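PDB 2OOD: Blr3880 protein, which catalyses the zinc-dependent hydrolytic deamination of guanine to xanthine and ammonia, as a guanine deaminase of the amidohydrolase superfamily. Local coordinates for the interface of chains A and B. Residues are numbered along the deposited sequence; one frame, centred on the assembly and turned at random. Chains: chain A/B, Blr3880 protein.

Contact 1: the interface of chains A and B. Residues chain A 94, 239-240, 276, 302-304; chain B 351, 354, 356-357.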
# COMPACT_ATOMS: atom_id res chain seq x y z
N GLN A 94 17.14 -6.48 -1.82
CA GLN A 94 16.60 -6.42 -3.17
C GLN A 94 16.45 -7.89 -3.57
O GLN A 94 16.82 -8.79 -2.81
CB GLN A 94 17.58 -5.73 -4.14
CG GLN A 94 17.56 -4.22 -4.14
CD GLN A 94 18.56 -3.64 -5.12
OE1 GLN A 94 18.53 -3.94 -6.32
NE2 GLN A 94 19.47 -2.80 -4.62
N PRO A 239 17.66 -5.10 -11.85
CA PRO A 239 18.83 -4.78 -12.68
C PRO A 239 19.97 -5.78 -12.48
O PRO A 239 20.49 -6.34 -13.45
CB PRO A 239 19.19 -3.35 -12.26
CG PRO A 239 18.67 -3.26 -10.85
CD PRO A 239 17.34 -3.98 -10.95
N ALA A 240 20.35 -6.02 -11.22
CA ALA A 240 21.43 -6.97 -10.94
C ALA A 240 21.07 -8.34 -11.54
O ALA A 240 21.94 -9.04 -12.07
CB ALA A 240 21.65 -7.08 -9.44
N TYR A 276 12.02 -4.44 -16.43
CA TYR A 276 13.16 -4.05 -17.26
C TYR A 276 13.16 -4.54 -18.70
O TYR A 276 14.22 -4.70 -19.31
CB TYR A 276 14.46 -4.43 -16.55
CG TYR A 276 14.70 -3.58 -15.34
CD1 TYR A 276 15.08 -2.25 -15.47
CD2 TYR A 276 14.47 -4.06 -14.06
CE1 TYR A 276 15.21 -1.42 -14.35
CE2 TYR A 276 14.60 -3.24 -12.94
CZ TYR A 276 14.97 -1.92 -13.10
OH TYR A 276 15.05 -1.08 -12.00
N LEU A 302 10.51 -4.87 -3.12
CA LEU A 302 11.89 -5.27 -3.36
C LEU A 302 12.72 -4.18 -4.04
O LEU A 302 13.91 -4.36 -4.27
CB LEU A 302 11.92 -6.55 -4.19
CG LEU A 302 11.26 -7.79 -3.58
CD1 LEU A 302 11.34 -8.94 -4.57
CD2 LEU A 302 11.95 -8.16 -2.29
N GLY A 303 12.09 -3.06 -4.37
CA GLY A 303 12.80 -1.97 -5.01
C GLY A 303 13.04 -2.16 -6.49
O GLY A 303 13.73 -1.36 -7.11
N SER A 304 12.45 -3.20 -7.06
CA SER A 304 12.60 -3.51 -8.47
C SER A 304 12.38 -2.30 -9.35
O SER A 304 13.19 -2.02 -10.24
CB SER A 304 11.62 -4.61 -8.88
OG SER A 304 11.85 -5.79 -8.12
N THR B 351 17.75 0.90 -4.97
CA THR B 351 18.11 0.38 -6.27
C THR B 351 18.68 1.47 -7.17
O THR B 351 19.54 1.20 -8.01
CB THR B 351 16.90 -0.29 -6.96
OG1 THR B 351 16.43 -1.36 -6.13
CG2 THR B 351 17.27 -0.85 -8.31
N ASP B 354 22.62 2.18 -5.86
CA ASP B 354 23.64 1.16 -5.66
C ASP B 354 24.54 0.89 -6.87
O ASP B 354 25.41 0.03 -6.83
CB ASP B 354 22.99 -0.15 -5.18
CG ASP B 354 22.29 -0.90 -6.30
OD1 ASP B 354 22.18 -0.35 -7.41
OD2 ASP B 354 21.85 -2.04 -6.05
N SER B 356 23.75 -0.44 -9.69
CA SER B 356 23.34 -1.56 -10.53
C SER B 356 22.82 -1.04 -11.87
O SER B 356 22.78 -1.78 -12.85
CB SER B 356 22.27 -2.42 -9.83
OG SER B 356 21.08 -1.69 -9.59
N ILE B 357 22.42 0.23 -11.91
CA ILE B 357 21.94 0.82 -13.16
C ILE B 357 22.98 1.82 -13.65
O ILE B 357 23.75 1.51 -14.56
CB ILE B 357 20.58 1.53 -12.98
CG1 ILE B 357 19.50 0.51 -12.58
CG2 ILE B 357 20.15 2.16 -14.28
CD1 ILE B 357 18.14 1.13 -12.33

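Contact 2: the interface of chains A and B. Residues chain A 85-86, 106, 109-110, 115, 118-119, 122; chain B 420, 423-424.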
# COMPACT_ATOMS: atom_id res chain seq x y z
N THR A 85 4.32 -18.37 1.55
CA THR A 85 3.15 -17.98 2.34
C THR A 85 3.48 -17.46 3.73
O THR A 85 2.80 -16.58 4.24
CB THR A 85 2.19 -19.18 2.50
OG1 THR A 85 1.69 -19.58 1.22
CG2 THR A 85 1.03 -18.82 3.41
N ARG A 86 4.51 -18.01 4.35
CA ARG A 86 4.87 -17.64 5.71
C ARG A 86 5.94 -16.57 5.84
O ARG A 86 6.18 -16.08 6.95
CB ARG A 86 5.30 -18.89 6.47
CG ARG A 86 5.39 -18.73 7.97
CD ARG A 86 5.73 -20.05 8.61
NE ARG A 86 5.60 -19.99 10.06
CZ ARG A 86 5.85 -21.00 10.89
NH1 ARG A 86 6.25 -22.17 10.40
NH2 ARG A 86 5.69 -20.85 12.20
N GLU A 106 13.26 -21.18 3.69
CA GLU A 106 11.87 -21.50 4.02
C GLU A 106 11.25 -22.47 3.03
O GLU A 106 10.55 -23.40 3.42
CB GLU A 106 11.03 -20.21 4.05
CG GLU A 106 9.52 -20.40 4.13
CD GLU A 106 9.04 -20.92 5.47
OE1 GLU A 106 9.76 -20.75 6.48
OE2 GLU A 106 7.92 -21.49 5.52
N LYS A 109 11.69 -26.27 3.42
CA LYS A 109 10.88 -26.99 4.40
C LYS A 109 9.75 -27.77 3.75
O LYS A 109 9.25 -28.75 4.31
CB LYS A 109 10.25 -26.02 5.41
CG LYS A 109 11.21 -25.14 6.17
CD LYS A 109 10.43 -24.24 7.11
CE LYS A 109 11.33 -23.32 7.92
NZ LYS A 109 10.53 -22.46 8.83
N TYR A 110 9.34 -27.34 2.56
CA TYR A 110 8.26 -28.01 1.86
C TYR A 110 8.64 -29.37 1.31
O TYR A 110 7.84 -30.01 0.61
CB TYR A 110 7.71 -27.10 0.75
CG TYR A 110 6.88 -25.96 1.30
CD1 TYR A 110 7.46 -24.96 2.07
CD2 TYR A 110 5.51 -25.92 1.10
CE1 TYR A 110 6.70 -23.95 2.63
CE2 TYR A 110 4.74 -24.91 1.67
CZ TYR A 110 5.33 -23.93 2.43
OH TYR A 110 4.56 -22.93 2.99
N TYR A 115 4.58 -30.33 6.45
CA TYR A 115 4.71 -28.88 6.38
C TYR A 115 4.07 -28.40 5.09
O TYR A 115 3.36 -27.41 5.07
CB TYR A 115 6.19 -28.49 6.39
CG TYR A 115 6.44 -27.05 6.76
CD1 TYR A 115 6.52 -26.66 8.08
CD2 TYR A 115 6.61 -26.08 5.78
CE1 TYR A 115 6.77 -25.34 8.43
CE2 TYR A 115 6.86 -24.75 6.12
CZ TYR A 115 6.94 -24.39 7.45
OH TYR A 115 7.21 -23.07 7.80
N GLU A 118 0.35 -28.31 5.34
CA GLU A 118 -0.15 -27.20 6.15
C GLU A 118 -0.03 -25.87 5.41
O GLU A 118 -0.94 -25.04 5.48
CB GLU A 118 0.61 -27.12 7.47
CG GLU A 118 -0.29 -26.74 8.61
CD GLU A 118 0.39 -25.83 9.62
OE1 GLU A 118 1.56 -26.12 9.99
OE2 GLU A 118 -0.26 -24.84 10.04
N GLY A 119 1.09 -25.66 4.72
CA GLY A 119 1.28 -24.44 3.98
C GLY A 119 0.22 -24.32 2.90
O GLY A 119 -0.42 -23.28 2.76
N ARG A 122 -2.99 -23.16 4.42
CA ARG A 122 -2.97 -21.74 4.77
C ARG A 122 -2.89 -20.86 3.53
O ARG A 122 -3.45 -19.76 3.50
CB ARG A 122 -1.80 -21.45 5.70
CG ARG A 122 -1.97 -22.07 7.06
CD ARG A 122 -0.66 -22.11 7.78
NE ARG A 122 -0.81 -22.59 9.15
CZ ARG A 122 -1.46 -21.94 10.11
NH1 ARG A 122 -2.04 -20.77 9.86
NH2 ARG A 122 -1.53 -22.46 11.34
N TRP B 420 0.69 -16.75 11.17
CA TRP B 420 1.57 -17.90 10.91
C TRP B 420 2.93 -17.35 10.57
O TRP B 420 3.95 -18.02 10.74
CB TRP B 420 1.06 -18.77 9.76
CG TRP B 420 1.77 -20.08 9.73
CD1 TRP B 420 2.09 -20.85 10.80
CD2 TRP B 420 2.25 -20.78 8.58
NE1 TRP B 420 2.74 -21.99 10.40
CE2 TRP B 420 2.86 -21.97 9.03
CE3 TRP B 420 2.24 -20.52 7.20
CZ2 TRP B 420 3.44 -22.89 8.16
CZ3 TRP B 420 2.82 -21.45 6.34
CH2 TRP B 420 3.41 -22.62 6.83
N SER B 423 4.48 -16.16 13.94
CA SER B 423 4.86 -17.30 14.79
C SER B 423 6.26 -17.83 14.49
O SER B 423 6.78 -18.66 15.23
CB SER B 423 3.85 -18.45 14.64
OG SER B 423 4.03 -19.15 13.43
N LEU B 424 6.85 -17.35 13.40
CA LEU B 424 8.20 -17.78 13.03
C LEU B 424 9.23 -17.26 14.02
O LEU B 424 10.36 -17.72 14.05
CB LEU B 424 8.58 -17.26 11.63
CG LEU B 424 8.29 -18.17 10.44
CD1 LEU B 424 8.72 -17.46 9.17
CD2 LEU B 424 9.04 -19.49 10.59
O HOH W 1 3.21 -24.39 11.91

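Contact 3: the interface of chains A and B. Residues chain A 343, 371-373, 442; chain B 90-93, 301.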
# COMPACT_ATOMS: atom_id res chain seq x y z
N TYR A 343 -2.20 1.16 -9.15
CA TYR A 343 -2.60 2.52 -9.48
C TYR A 343 -1.46 3.49 -9.16
O TYR A 343 -1.15 4.39 -9.93
CB TYR A 343 -3.85 2.88 -8.68
CG TYR A 343 -4.32 4.31 -8.83
CD1 TYR A 343 -5.11 4.69 -9.91
CD2 TYR A 343 -3.95 5.28 -7.91
CE1 TYR A 343 -5.52 6.03 -10.07
CE2 TYR A 343 -4.36 6.60 -8.06
CZ TYR A 343 -5.14 6.97 -9.13
OH TYR A 343 -5.54 8.29 -9.26
N LYS A 371 -3.23 5.45 -16.13
CA LYS A 371 -4.25 5.73 -15.12
C LYS A 371 -5.10 4.48 -14.93
O LYS A 371 -5.82 4.09 -15.84
CB LYS A 371 -5.13 6.88 -15.57
CG LYS A 371 -4.41 8.20 -15.74
CD LYS A 371 -5.40 9.27 -16.12
CE LYS A 371 -4.74 10.63 -16.20
NZ LYS A 371 -5.73 11.67 -16.61
N LEU A 372 -5.01 3.85 -13.77
CA LEU A 372 -5.77 2.64 -13.53
C LEU A 372 -7.16 2.94 -13.00
O LEU A 372 -7.37 3.05 -11.79
CB LEU A 372 -5.03 1.73 -12.55
CG LEU A 372 -5.43 0.25 -12.63
CD1 LEU A 372 -5.04 -0.30 -14.00
CD2 LEU A 372 -4.75 -0.53 -11.53
N SER A 373 -8.12 3.08 -13.90
CA SER A 373 -9.50 3.37 -13.52
C SER A 373 -10.11 2.13 -12.88
O SER A 373 -9.53 1.04 -12.95
CB SER A 373 -10.32 3.76 -14.75
OG SER A 373 -10.37 2.70 -15.69
N PHE A 442 -13.73 1.78 -7.14
CA PHE A 442 -12.46 2.48 -7.04
C PHE A 442 -12.18 2.76 -5.57
O PHE A 442 -11.03 2.81 -5.14
CB PHE A 442 -12.48 3.80 -7.81
CG PHE A 442 -11.12 4.43 -7.94
CD1 PHE A 442 -10.16 3.88 -8.80
CD2 PHE A 442 -10.76 5.53 -7.17
CE1 PHE A 442 -8.87 4.41 -8.88
CE2 PHE A 442 -9.46 6.07 -7.25
CZ PHE A 442 -8.53 5.51 -8.11
N ALA B 90 -9.78 10.17 -4.61
CA ALA B 90 -10.15 10.80 -5.88
C ALA B 90 -9.36 10.19 -7.03
O ALA B 90 -8.14 10.05 -6.97
CB ALA B 90 -9.91 12.30 -5.82
N TYR B 91 -10.07 9.85 -8.10
CA TYR B 91 -9.45 9.23 -9.26
C TYR B 91 -8.84 10.13 -10.35
O TYR B 91 -9.29 11.25 -10.59
CB TYR B 91 -10.46 8.29 -9.93
CG TYR B 91 -10.04 7.86 -11.31
CD1 TYR B 91 -9.01 6.95 -11.50
CD2 TYR B 91 -10.63 8.41 -12.44
CE1 TYR B 91 -8.57 6.61 -12.78
CE2 TYR B 91 -10.20 8.08 -13.72
CZ TYR B 91 -9.17 7.17 -13.88
OH TYR B 91 -8.76 6.82 -15.16
N GLY B 92 -7.80 9.59 -10.99
CA GLY B 92 -7.12 10.19 -12.13
C GLY B 92 -6.29 11.45 -12.25
O GLY B 92 -5.79 11.71 -13.35
N GLU B 93 -6.08 12.22 -11.19
CA GLU B 93 -5.29 13.44 -11.37
C GLU B 93 -4.04 13.62 -10.53
O GLU B 93 -3.93 13.09 -9.43
CB GLU B 93 -6.18 14.66 -11.16
CG GLU B 93 -7.35 14.80 -12.11
CD GLU B 93 -6.92 14.75 -13.56
OE1 GLU B 93 -5.89 15.37 -13.89
OE2 GLU B 93 -7.62 14.09 -14.36
N PHE B 301 0.24 8.04 -4.60
CA PHE B 301 -1.12 8.15 -5.10
C PHE B 301 -1.28 9.25 -6.16
O PHE B 301 -1.95 9.06 -7.18
CB PHE B 301 -2.09 8.41 -3.94
CG PHE B 301 -3.54 8.40 -4.34
CD1 PHE B 301 -4.24 7.20 -4.42
CD2 PHE B 301 -4.20 9.58 -4.67
CE1 PHE B 301 -5.57 7.17 -4.83
CE2 PHE B 301 -5.54 9.56 -5.08
CZ PHE B 301 -6.22 8.35 -5.16
O HOH W 2 -4.02 10.13 -8.40

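Contact 1: the interface of chains A and B
Carboxylate oxygen OD1 of B:Asp354 is gripped by two donors of B:Ser356, its backbone N and its hydroxyl OG, while the other oxygen, OD2, takes the side-chain amide NE2 of A:Gln94 across the interface at 2.9 Å. That cross-chain bond is fairly straight (160° at H) and meets OD2 from above the carboxylate plane while lying near the plane of the amide. The bonds to OD1 lie within the turn after helix 335-352: the backbone N comes from above the plane, and OG uses the syn lone pair. Together they should limit rotation of the carboxylate and so keep OD2 turned toward A:Gln94. Nearer the helix end, B:Thr351 has OG1 anti to its carbonyl carbon (chi1 -60°), which points the hydroxyl at the carbonyl O of A:Gly303, 2.9 Å away and approached from above the carbonyl plane. Its methyl CG2 instead packs 3.8 Å from CG of A:Pro239. CB of that proline also meets CG1 of B:Ile357, whose CD1 abuts the phenol OH of A:Tyr276. The end of helix 335-352 and the loop after it thus pack on loops and the start of helix 239-248 of chain A; as A:Gln94 adjoins the guanine-pocket residue Leu95, the contact may steady the pocket wall.

Contact 2: the interface of chains A and B
B:Trp420 of one amidohydrolase-family subunit slides its indole between two arginines of the other, A:Arg86 and A:Arg122, in a cation-pi sandwich. The guanidinium planes lie 11° and 10° from the indole plane, so both are nearly parallel to it. On one face CD of A:Arg86 sits over the six-membered ring, 3.5 Å from its centroid, with NE over the five-membered ring; on the opposite face CD and NE of A:Arg122 take the matching places. The side chain of A:Arg86 runs at about a right angle to that of B:Trp420, though its guanidinium is stacked flat; CG is anti to the backbone N (chi1 -166°) and the chain extended to NE. That carries NE to the carbonyl O of B:Trp420 at 2.7 Å, and NH2 to the hydroxyl OG of B:Ser423, also at 2.7 Å. B:Ser423 OG reaches the same carbonyl from the opposite face of its plane. CD2 of B:Leu424 lies over the far face of the A:Arg86 guanidinium. The remaining arm, NH1, bonds in plane to the phenol OH of A:Tyr115, and that OH in turn uses the syn lone pair of A:Glu106 OE2. An alanine in place of A:Arg86 would probably open a gap between the indole and B:Leu424 and leave the carbonyl O of B:Trp420 without its cross-chain donor. OE2 of A:Glu118 steadies A:Arg122 through a salt bridge to NE. A water 2.9 Å from the indole NE1 of B:Trp420 also meets OE1 of A:Glu118.

Contact 3: the interface of chains A and B
B:Gly92, with a positive phi of 67°, turns the loop of chain B that carries B:Tyr91 against helices 335-352 and 434-447 of chain A. Within this two-fold pair of amidohydrolase-family subunits, which may be the biological dimer, the contact is an aromatic cluster ringed by weaker polar links. B:Tyr91 has CG anti to its backbone N (chi1 166°), which sends the ring alongside A:Phe442 and A:Ser373. The rings of B:Tyr91 and A:Phe442 meet edge-to-face, planes 76° apart and centroids 5.2 Å apart; the edge of the tyrosine is turned to the phenylalanine, and its CB lies over the phenylalanine face. Further along the same edge, CE1 of B:Tyr91 packs 3.4 Å from CA of A:Ser373, and its phenol OH lies beside CB of A:Ser373 and of A:Lys371. A:Tyr343 crosses B:Tyr91 obliquely, its CE1 meeting CD1 of B:Tyr91, while its CE2 comes over a face of B:Phe301, offset toward the rim and 3.5 Å from CE1. The tip of A:Tyr343 is polar: its OH receives a weak bond from the backbone N of B:Gly92 and lies 2.5 Å from a water. That water also touches the carbonyl O atoms of B:Phe301, at 2.6 Å, and of B:Glu93, so it links the phenol to two backbone acceptors of the partner. A:Lys371, extended beyond CG, brings NZ to a long salt bridge with B:Glu93 OE2 at 3.8 Å and a weak bond to the carbonyl O of B:Gly92.

Centre to centre, measured over their C-alpha atoms, contact 1 lies about 28 Å from contact 2 and about 26 Å from contact 3, while contacts 2 and 3 are about 36 Å apart. Helix 335-352 serves twice: its end enters contact 1 from chain B, and A:Tyr343 enters contact 3 from chain A. Neighbouring stretches divide likewise, A:Gln94 in contact 1 against B:Ala90 to B:Glu93 in contact 3, and A:Leu302 to A:Ser304 against B:Phe301. Because the interface is two-fold, each contact recurs with chains exchanged, so the same segments engage on both sides, consistent with an extensive dimer interface.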